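Local coordinates for uncharacterized protein AF_1796 (Archaeoglobus fulgidus, PDB 1VIM) that is of unknown function but probably binds a carbohydrate derivative and may act as an isomerase, at residues G159-F162 with E163-M167; I25-L28 with R29-D33; T103-V106 with N107-K111; D187-A190 with R191-V194. All coordinates share one frame; numbering follows the deposited sequence.

Contact 1: residues G159-F162 with E163-M167; sequences GTMF and ELTAM
T165 is fastened to M161 through both of its donors. OG1 lies 2.8 Å from M161 O and the backbone N of T165 lies 3.0 Å from that same oxygen, the two arriving from opposite faces of the carbonyl plane. The hydroxyl sits where it can do this because OG1 is anti to the carbonyl carbon of T165 (chi1 -56°), and a threonine suits a buried helix flank where its own hydroxyl can be satisfied one turn back. The other backbone bonds are ordinary helical ones: E163 N to G159 O, L164 N to T160 O and A166 N to F162 O. G159, at the N-cap position, has a positive phi at which a side chain would jam against the preceding carbonyl.

The apolar contacts are lighter. A166 CB lies over one face of the F162 ring, 4.2 Å from its centroid and offset toward the rim, a CH-pi contact that a small alanine admits. T160 CG2 runs alongside L164 CD1 at 4.1 Å.

E163 belongs to the charged kind. Its CG passes 3.3 Å from G159 O, and the extended chain carries OE1 into a salt bridge with R57. An alanine in place of E163 would probably leave the R57 guanidinium without this carboxylate mate and free to turn.

These first two turns of helix 160-181, a helix of the SIS domain, are wedged between helix 12-31, where M161 and L164 meet F17, and helix 56-71, where F162 meets S58; T160 and L164 also pack on D171 of a second subunit.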
loop_
_atom_site.group_PDB
_atom_site.type_symbol
_atom_site.label_atom_id
_atom_site.label_comp_id
_atom_site.label_asym_id
_atom_site.label_seq_id
_atom_site.Cartn_x
_atom_site.Cartn_y
_atom_site.Cartn_z
ATOM N N GLY A 159 2.537 3.748 -21.970
ATOM C CA GLY A 159 1.189 4.230 -21.647
ATOM C C GLY A 159 1.106 5.495 -20.783
ATOM O O GLY A 159 0.021 5.852 -20.311
ATOM N N THR A 160 2.219 6.199 -20.613
ATOM C CA THR A 160 2.245 7.478 -19.894
ATOM C C THR A 160 1.184 8.455 -20.360
ATOM O O THR A 160 0.563 9.119 -19.540
ATOM C CB THR A 160 3.643 8.116 -20.100
ATOM O OG1 THR A 160 4.625 7.375 -19.355
ATOM C CG2 THR A 160 3.723 9.537 -19.532
ATOM N N MET A 161 1.015 8.602 -21.667
ATOM C CA MET A 161 0.038 9.583 -22.124
ATOM C C MET A 161 -1.391 9.219 -21.747
ATOM O O MET A 161 -2.146 10.091 -21.335
ATOM C CB MET A 161 0.153 9.834 -23.621
ATOM C CG MET A 161 -0.465 11.152 -24.077
ATOM S SD MET A 161 0.161 12.652 -23.235
ATOM C CE MET A 161 1.954 12.256 -23.272
ATOM N N PHE A 162 -1.758 7.947 -21.861
ATOM C CA PHE A 162 -3.066 7.520 -21.368
ATOM C C PHE A 162 -3.194 7.872 -19.874
ATOM O O PHE A 162 -4.228 8.391 -19.422
ATOM C CB PHE A 162 -3.289 6.003 -21.521
ATOM C CG PHE A 162 -4.468 5.520 -20.731
ATOM C CD1 PHE A 162 -5.761 5.752 -21.212
ATOM C CD2 PHE A 162 -4.295 4.914 -19.474
ATOM C CE1 PHE A 162 -6.883 5.369 -20.463
ATOM C CE2 PHE A 162 -5.402 4.541 -18.719
ATOM C CZ PHE A 162 -6.695 4.758 -19.208
ATOM N N GLU A 163 -2.167 7.583 -19.086
ATOM C CA GLU A 163 -2.280 7.757 -17.638
ATOM C C GLU A 163 -2.470 9.220 -17.274
ATOM O O GLU A 163 -3.358 9.558 -16.507
ATOM C CB GLU A 163 -1.040 7.198 -16.949
ATOM C CG GLU A 163 -0.933 5.694 -17.151
ATOM C CD GLU A 163 0.385 5.138 -16.769
ATOM O OE1 GLU A 163 1.280 5.919 -16.409
ATOM O OE2 GLU A 163 0.510 3.893 -16.884
ATOM N N LEU A 164 -1.690 10.108 -17.885
ATOM C CA LEU A 164 -1.867 11.538 -17.606
ATOM C C LEU A 164 -3.228 12.030 -18.066
ATOM O O LEU A 164 -3.884 12.802 -17.376
ATOM C CB LEU A 164 -0.773 12.350 -18.330
ATOM C CG LEU A 164 0.625 12.178 -17.795
ATOM C CD1 LEU A 164 1.584 12.954 -18.676
ATOM C CD2 LEU A 164 0.695 12.609 -16.330
ATOM N N THR A 165 -3.660 11.578 -19.224
ATOM C CA THR A 165 -4.921 12.067 -19.752
ATOM C C THR A 165 -6.079 11.550 -18.894
ATOM O O THR A 165 -7.040 12.280 -18.635
ATOM C CB THR A 165 -5.083 11.626 -21.214
ATOM O OG1 THR A 165 -3.954 12.086 -21.975
ATOM C CG2 THR A 165 -6.296 12.320 -21.871
ATOM N N ALA A 166 -5.993 10.299 -18.454
ATOM C CA ALA A 166 -7.024 9.720 -17.605
ATOM C C ALA A 166 -7.079 10.447 -16.252
ATOM O O ALA A 166 -8.162 10.741 -15.739
ATOM C CB ALA A 166 -6.791 8.199 -17.424
ATOM N N MET A 167 -5.921 10.775 -15.685
ATOM C CA MET A 167 -5.892 11.521 -14.440
ATOM C C MET A 167 -6.572 12.867 -14.619
ATOM O O MET A 167 -7.408 13.277 -13.785
ATOM C CB MET A 167 -4.449 11.720 -13.957
ATOM C CG MET A 167 -4.376 12.287 -12.528
ATOM S SD MET A 167 -5.101 11.242 -11.153
ATOM C CE MET A 167 -6.884 11.817 -10.975
#

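Contact 2: residues I25-L28 with R29-D33; sequences IKNL and RNHID
Across I25-L28 and R29-D33 the alpha-helical ladder runs through R29 N to I25 O (2.9 Å) and N30 N to K26 O (3.0 Å), and only at L28 O does it become irregular, that oxygen taking both H31 N at 3.3 Å and I32 N at 2.9 Å, from the same face of its plane. H31 N stands well above that plane, whereas I32 N is only tilted from it.

On the polar side the side chains of N27 and H31 cross at about a right angle, with amide and ring planes 45° apart. With CG anti to its backbone N (chi1 -178°), N27 carries OD1 forward to H31 ND1, 3.1 Å away; the same ND1 is 3.3 Å from N27 O. Both bonds are weak and bent, as one N-H shared between two acceptors would be.

This is the C-terminal end of helix 12-31, where I32 leaves helical angles and D33 N-caps the next helix, 34-46, through OD1 to T36 N. Polar asparagine and histidine fit such a solvent-facing end.

On the apolar side L28 CD1 lies 4.2 Å from I32 CB. L28 packs on T165 and I32 on F169, both of helix 160-181, which accounts for the branched aliphatics here; R29 instead packs on L15 of a second subunit.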
loop_
_atom_site.group_PDB
_atom_site.type_symbol
_atom_site.label_atom_id
_atom_site.label_comp_id
_atom_site.label_asym_id
_atom_site.label_seq_id
_atom_site.Cartn_x
_atom_site.Cartn_y
_atom_site.Cartn_z
ATOM N N ILE A 25 -4.353 17.303 -24.195
ATOM C CA ILE A 25 -5.445 17.859 -23.400
ATOM C C ILE A 25 -6.411 18.617 -24.310
ATOM O O ILE A 25 -7.626 18.502 -24.145
ATOM C CB ILE A 25 -4.940 18.773 -22.276
ATOM C CG1 ILE A 25 -3.936 18.072 -21.367
ATOM C CG2 ILE A 25 -6.128 19.282 -21.434
ATOM C CD1 ILE A 25 -3.023 19.117 -20.575
ATOM N N LYS A 26 -5.874 19.357 -25.274
ATOM C CA LYS A 26 -6.735 19.987 -26.277
ATOM C C LYS A 26 -7.575 18.938 -27.018
ATOM O O LYS A 26 -8.786 19.147 -27.257
ATOM C CB LYS A 26 -5.874 20.819 -27.229
ATOM C CG LYS A 26 -5.296 22.041 -26.520
ATOM C CD LYS A 26 -4.456 22.921 -27.419
ATOM C CE LYS A 26 -3.991 24.150 -26.671
ATOM N NZ LYS A 26 -4.565 25.409 -27.248
ATOM N N ASN A 27 -6.954 17.813 -27.369
ATOM C CA ASN A 27 -7.658 16.728 -28.051
ATOM C C ASN A 27 -8.811 16.192 -27.216
ATOM O O ASN A 27 -9.904 15.947 -27.725
ATOM C CB ASN A 27 -6.703 15.593 -28.438
ATOM C CG ASN A 27 -7.405 14.479 -29.203
ATOM O OD1 ASN A 27 -7.816 14.686 -30.353
ATOM N ND2 ASN A 27 -7.536 13.303 -28.582
ATOM N N LEU A 28 -8.548 16.001 -25.929
ATOM C CA LEU A 28 -9.588 15.553 -25.025
ATOM C C LEU A 28 -10.731 16.552 -24.958
ATOM O O LEU A 28 -11.894 16.160 -25.029
ATOM C CB LEU A 28 -8.998 15.318 -23.644
ATOM C CG LEU A 28 -9.943 14.895 -22.528
ATOM C CD1 LEU A 28 -10.530 13.519 -22.815
ATOM C CD2 LEU A 28 -9.204 14.902 -21.200
ATOM N N ARG A 29 -10.401 17.832 -24.833
ATOM C CA ARG A 29 -11.429 18.870 -24.785
ATOM C C ARG A 29 -12.309 18.791 -26.022
ATOM O O ARG A 29 -13.529 18.923 -25.932
ATOM C CB ARG A 29 -10.767 20.239 -24.705
ATOM C CG ARG A 29 -11.663 21.445 -24.954
ATOM C CD ARG A 29 -12.524 21.864 -23.785
ATOM N NE ARG A 29 -13.428 22.961 -24.162
ATOM C CZ ARG A 29 -14.489 22.846 -24.965
ATOM N NH1 ARG A 29 -14.820 21.679 -25.507
ATOM N NH2 ARG A 29 -15.235 23.911 -25.225
ATOM N N ASN A 30 -11.695 18.584 -27.179
ATOM C CA ASN A 30 -12.433 18.665 -28.441
ATOM C C ASN A 30 -13.158 17.380 -28.851
ATOM O O ASN A 30 -13.998 17.394 -29.767
ATOM C CB ASN A 30 -11.514 19.208 -29.536
ATOM C CG ASN A 30 -11.084 20.651 -29.264
ATOM O OD1 ASN A 30 -11.795 21.413 -28.586
ATOM N ND2 ASN A 30 -9.914 21.029 -29.773
ATOM N N HIS A 31 -12.888 16.280 -28.146
ATOM C CA HIS A 31 -13.406 14.984 -28.575
ATOM C C HIS A 31 -14.104 14.157 -27.521
ATOM O O HIS A 31 -14.731 13.139 -27.842
ATOM C CB HIS A 31 -12.313 14.184 -29.284
ATOM C CG HIS A 31 -11.950 14.762 -30.615
ATOM N ND1 HIS A 31 -10.744 15.384 -30.860
ATOM C CD2 HIS A 31 -12.676 14.886 -31.752
ATOM C CE1 HIS A 31 -10.724 15.823 -32.108
ATOM N NE2 HIS A 31 -11.886 15.543 -32.665
ATOM N N ILE A 32 -14.035 14.597 -26.274
ATOM C CA ILE A 32 -14.681 13.862 -25.187
ATOM C C ILE A 32 -16.170 13.633 -25.455
ATOM O O ILE A 32 -16.879 14.527 -25.948
ATOM C CB ILE A 32 -14.437 14.583 -23.847
ATOM C CG1 ILE A 32 -14.900 13.716 -22.672
ATOM C CG2 ILE A 32 -15.070 15.982 -23.821
ATOM C CD1 ILE A 32 -14.455 14.265 -21.338
ATOM N N ASP A 33 -16.629 12.416 -25.180
ATOM C CA ASP A 33 -18.024 12.061 -25.383
ATOM C C ASP A 33 -18.827 12.451 -24.145
ATOM O O ASP A 33 -18.776 11.785 -23.105
ATOM C CB ASP A 33 -18.152 10.572 -25.683
ATOM C CG ASP A 33 -19.566 10.150 -26.021
ATOM O OD1 ASP A 33 -20.535 10.852 -25.653
ATOM O OD2 ASP A 33 -19.800 9.093 -26.646
#

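Contact 3: residues T103-V106 with N107-K111; sequences TSVV and NISKK
S109 grips V105 O twice, by OG at 2.8 Å and by its backbone N at 2.9 Å, and this pair is the close-fitted part of the contact. The two donors come from opposite faces of the carbonyl plane, OG tilted 35° out of it. Holding OG anti to the carbonyl carbon (chi1 -63°) folds the hydroxyl back along the helix, while V105 CG1 stays 4.2 Å from it. Serine suits this buried spot, being slim and bringing a donor whose acceptor lies one turn earlier. An alanine at S109 would probably leave V105 O with the backbone N alone and open a small gap beside V105 CG1.

The other side is looser. T103 and N107 lie side by side, pointing the same way, with T103 CG2 3.7 Å from N107 ND2. N107 is exposed, and its polar amide is at home there, next to N107 of a fourth subunit. K110, likewise exposed, sends NZ to a salt bridge with D114.

Helix 103-115 is the crossover of a beta-alpha-beta unit between parallel strands 92-96 and 118-123; V105 and S109 rest on L130, and V106 on M133, of helix 129-133, while I108 packs on E196 of a third subunit.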
loop_
_atom_site.group_PDB
_atom_site.type_symbol
_atom_site.label_atom_id
_atom_site.label_comp_id
_atom_site.label_asym_id
_atom_site.label_seq_id
_atom_site.Cartn_x
_atom_site.Cartn_y
_atom_site.Cartn_z
ATOM N N THR A 103 -4.190 -7.672 -17.270
ATOM C CA THR A 103 -4.713 -8.979 -16.889
ATOM C C THR A 103 -5.443 -8.958 -15.551
ATOM O O THR A 103 -6.580 -9.452 -15.429
ATOM C CB THR A 103 -3.572 -10.000 -16.848
ATOM O OG1 THR A 103 -2.889 -9.952 -18.109
ATOM C CG2 THR A 103 -4.120 -11.418 -16.715
ATOM N N SER A 104 -4.823 -8.350 -14.550
ATOM C CA SER A 104 -5.437 -8.360 -13.228
ATOM C C SER A 104 -6.770 -7.605 -13.221
ATOM O O SER A 104 -7.734 -8.048 -12.594
ATOM C CB SER A 104 -4.464 -7.800 -12.204
ATOM O OG SER A 104 -4.146 -6.478 -12.544
ATOM N N VAL A 105 -6.826 -6.508 -13.967
ATOM C CA VAL A 105 -8.015 -5.661 -14.006
ATOM C C VAL A 105 -9.138 -6.371 -14.768
ATOM O O VAL A 105 -10.292 -6.382 -14.325
ATOM C CB VAL A 105 -7.673 -4.292 -14.612
ATOM C CG1 VAL A 105 -8.922 -3.437 -14.852
ATOM C CG2 VAL A 105 -6.681 -3.563 -13.716
ATOM N N VAL A 106 -8.799 -7.024 -15.879
ATOM C CA VAL A 106 -9.795 -7.805 -16.608
ATOM C C VAL A 106 -10.340 -8.961 -15.759
ATOM O O VAL A 106 -11.559 -9.172 -15.685
ATOM C CB VAL A 106 -9.187 -8.307 -17.928
ATOM C CG1 VAL A 106 -10.056 -9.381 -18.597
ATOM C CG2 VAL A 106 -8.977 -7.123 -18.897
ATOM N N ASN A 107 -9.447 -9.687 -15.084
ATOM C CA ASN A 107 -9.894 -10.837 -14.292
ATOM C C ASN A 107 -10.808 -10.406 -13.134
ATOM O O ASN A 107 -11.857 -11.032 -12.888
ATOM C CB ASN A 107 -8.695 -11.635 -13.772
ATOM C CG ASN A 107 -7.955 -12.365 -14.879
ATOM O OD1 ASN A 107 -8.460 -12.506 -15.999
ATOM N ND2 ASN A 107 -6.754 -12.853 -14.553
ATOM N N ILE A 108 -10.419 -9.347 -12.427
ATOM C CA ILE A 108 -11.227 -8.828 -11.322
ATOM C C ILE A 108 -12.567 -8.320 -11.844
ATOM O O ILE A 108 -13.611 -8.571 -11.220
ATOM C CB ILE A 108 -10.479 -7.672 -10.624
ATOM C CG1 ILE A 108 -9.299 -8.201 -9.798
ATOM C CG2 ILE A 108 -11.424 -6.810 -9.788
ATOM C CD1 ILE A 108 -9.640 -8.968 -8.552
ATOM N N SER A 109 -12.557 -7.650 -13.000
ATOM C CA SER A 109 -13.785 -7.082 -13.541
ATOM C C SER A 109 -14.730 -8.175 -13.987
ATOM O O SER A 109 -15.938 -8.043 -13.791
ATOM C CB SER A 109 -13.489 -6.134 -14.702
ATOM O OG SER A 109 -12.718 -5.046 -14.252
ATOM N N LYS A 110 -14.201 -9.267 -14.544
ATOM C CA LYS A 110 -15.057 -10.410 -14.880
ATOM C C LYS A 110 -15.715 -10.989 -13.622
ATOM O O LYS A 110 -16.917 -11.302 -13.627
ATOM C CB LYS A 110 -14.249 -11.488 -15.611
ATOM C CG LYS A 110 -15.076 -12.740 -16.072
ATOM C CD LYS A 110 -16.269 -12.387 -16.969
ATOM C CE LYS A 110 -16.854 -13.652 -17.658
ATOM N NZ LYS A 110 -17.469 -14.597 -16.694
ATOM N N LYS A 111 -14.962 -11.128 -12.541
ATOM C CA LYS A 111 -15.547 -11.632 -11.302
ATOM C C LYS A 111 -16.634 -10.686 -10.784
ATOM O O LYS A 111 -17.705 -11.130 -10.365
ATOM C CB LYS A 111 -14.488 -11.863 -10.220
ATOM C CG LYS A 111 -15.017 -12.348 -8.879
ATOM C CD LYS A 111 -15.433 -13.811 -8.896
ATOM C CE LYS A 111 -15.672 -14.309 -7.481
ATOM N NZ LYS A 111 -14.558 -13.852 -6.593
#

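Contact 4: residues D187-A190 with R191-V194; sequences DLEA and RHAV. With FMT (formic acid), chain E.
H192 folds back against E189, its ring laid over the backbone of the last helical turn. Followed outward, CB of H192 lies 3.8 Å from L188 O. The first torsion then places CG between the backbone N and the carbonyl carbon (chi1 81°), which swings the ring back over the chain. CG comes to 4.2 Å from E189 CA, and this CA sits over one face of the imidazole, 4.1 Å from the centroid, a CH-pi contact offset toward the rim. ND1 is 2.8 Å from E189 O, but the angle is too poor for a hydrogen bond. At the far end CE1 meets E189 CG at 3.8 Å and NE2 lies close to the same methylene. The two side chains run alongside each other with carboxylate and ring planes 62° apart; the acid end does not touch the ring. A flat histidine thus suits a place where a ring must lie against a chain.

The backbone is closing its helix here. R191 N bonds to L188 O at 3.0 Å from above the carbonyl plane, and H192 N makes only weak bonds to L188 O and E189 O. Beyond, V194 N donates a nearly straight bond (178°) to O1 of a formic acid, 2.9 Å away and probably from the crystallisation liquor; L195 N of the same chain and I87 N of a third subunit also hydrogen-bond to it.

At this end of short helix 185-191, L188 and H192 pack on H71 of helix 56-71, whose carbonyl also receives R191 NH1, and the following loop lies against T84 and R86 of the third subunit.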
loop_
_atom_site.group_PDB
_atom_site.type_symbol
_atom_site.label_atom_id
_atom_site.label_comp_id
_atom_site.label_asym_id
_atom_site.label_seq_id
_atom_site.Cartn_x
_atom_site.Cartn_y
_atom_site.Cartn_z
ATOM N N ASP A 187 -16.401 22.029 1.416
ATOM C CA ASP A 187 -17.089 20.751 1.664
ATOM C C ASP A 187 -16.124 19.566 1.603
ATOM O O ASP A 187 -16.207 18.647 2.411
ATOM C CB ASP A 187 -18.229 20.516 0.686
ATOM C CG ASP A 187 -19.323 21.564 0.795
ATOM O OD1 ASP A 187 -19.711 21.939 1.937
ATOM O OD2 ASP A 187 -19.836 22.065 -0.216
ATOM N N LEU A 188 -15.219 19.596 0.632
ATOM C CA LEU A 188 -14.225 18.531 0.464
ATOM C C LEU A 188 -13.237 18.583 1.618
ATOM O O LEU A 188 -12.832 17.534 2.188
ATOM C CB LEU A 188 -13.515 18.693 -0.877
ATOM C CG LEU A 188 -14.265 18.102 -2.075
ATOM C CD1 LEU A 188 -15.591 18.821 -2.436
ATOM C CD2 LEU A 188 -13.326 18.020 -3.277
ATOM N N GLU A 189 -12.847 19.802 1.996
ATOM C CA GLU A 189 -11.896 20.003 3.078
ATOM C C GLU A 189 -12.378 19.370 4.375
ATOM O O GLU A 189 -11.580 18.844 5.152
ATOM C CB GLU A 189 -11.650 21.499 3.254
ATOM C CG GLU A 189 -10.328 21.897 3.883
ATOM C CD GLU A 189 -10.127 23.408 3.841
ATOM O OE1 GLU A 189 -11.136 24.139 3.916
ATOM O OE2 GLU A 189 -8.969 23.867 3.701
ATOM N N ALA A 190 -13.689 19.375 4.599
ATOM C CA ALA A 190 -14.247 18.807 5.824
ATOM C C ALA A 190 -14.054 17.301 5.936
ATOM O O ALA A 190 -14.028 16.758 7.042
ATOM C CB ALA A 190 -15.729 19.180 5.987
ATOM N N ARG A 191 -13.916 16.627 4.786
ATOM C CA ARG A 191 -13.756 15.173 4.752
ATOM C C ARG A 191 -12.320 14.719 4.564
ATOM O O ARG A 191 -12.013 13.542 4.791
ATOM C CB ARG A 191 -14.600 14.580 3.618
ATOM C CG ARG A 191 -16.106 14.790 3.771
ATOM C CD ARG A 191 -16.922 13.869 2.864
ATOM N NE ARG A 191 -18.355 14.158 2.914
ATOM C CZ ARG A 191 -18.996 15.022 2.125
ATOM N NH1 ARG A 191 -18.349 15.743 1.209
ATOM N NH2 ARG A 191 -20.308 15.174 2.266
ATOM N N HIS A 192 -11.424 15.589 4.125
ATOM C CA HIS A 192 -10.080 15.101 3.820
ATOM C C HIS A 192 -9.266 14.736 5.054
ATOM O O HIS A 192 -9.393 15.346 6.136
ATOM C CB HIS A 192 -9.370 16.024 2.834
ATOM C CG HIS A 192 -8.767 17.241 3.433
ATOM N ND1 HIS A 192 -9.106 17.722 4.678
ATOM C CD2 HIS A 192 -7.858 18.110 2.930
ATOM C CE1 HIS A 192 -8.412 18.821 4.928
ATOM N NE2 HIS A 192 -7.650 19.078 3.883
ATOM N N ALA A 193 -8.442 13.703 4.903
ATOM C CA ALA A 193 -7.584 13.234 5.985
ATOM C C ALA A 193 -6.567 14.297 6.354
ATOM O O ALA A 193 -6.054 14.993 5.481
ATOM C CB ALA A 193 -6.849 11.965 5.553
ATOM N N VAL A 194 -6.263 14.389 7.642
ATOM C CA VAL A 194 -5.340 15.388 8.162
ATOM C C VAL A 194 -4.160 14.860 8.954
ATOM O O VAL A 194 -3.222 15.622 9.259
ATOM C CB VAL A 194 -6.079 16.455 9.037
ATOM C CG1 VAL A 194 -7.138 17.170 8.220
ATOM C CG2 VAL A 194 -6.649 15.831 10.293
HETATM C C FMT E . -7.092 11.473 9.156
HETATM O O1 FMT E . -7.507 12.602 9.500
HETATM O O2 FMT E . -5.999 11.223 8.658
#

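Contact 1 is the buried one, contacts 2 and 3 are partly buried, and contact 4 is at the surface. Only contacts 1 and 2 touch: T165 CG2 packs on L28 CD2 at 3.9 Å, joining helices 160-181 and 12-31. Contacts 1 and 4 share helix 56-71 as a neighbour, while contact 3 lies apart on helix 103-115, its centre about 28 Å from that of contact 2. Contacts 1 and 3 use one device, a hydroxyl doubling a backbone bond near the start of a helix, whereas contacts 2 and 4 mark helix ends, where frayed backbone bonds accompany a histidine. All four reach the second subunit.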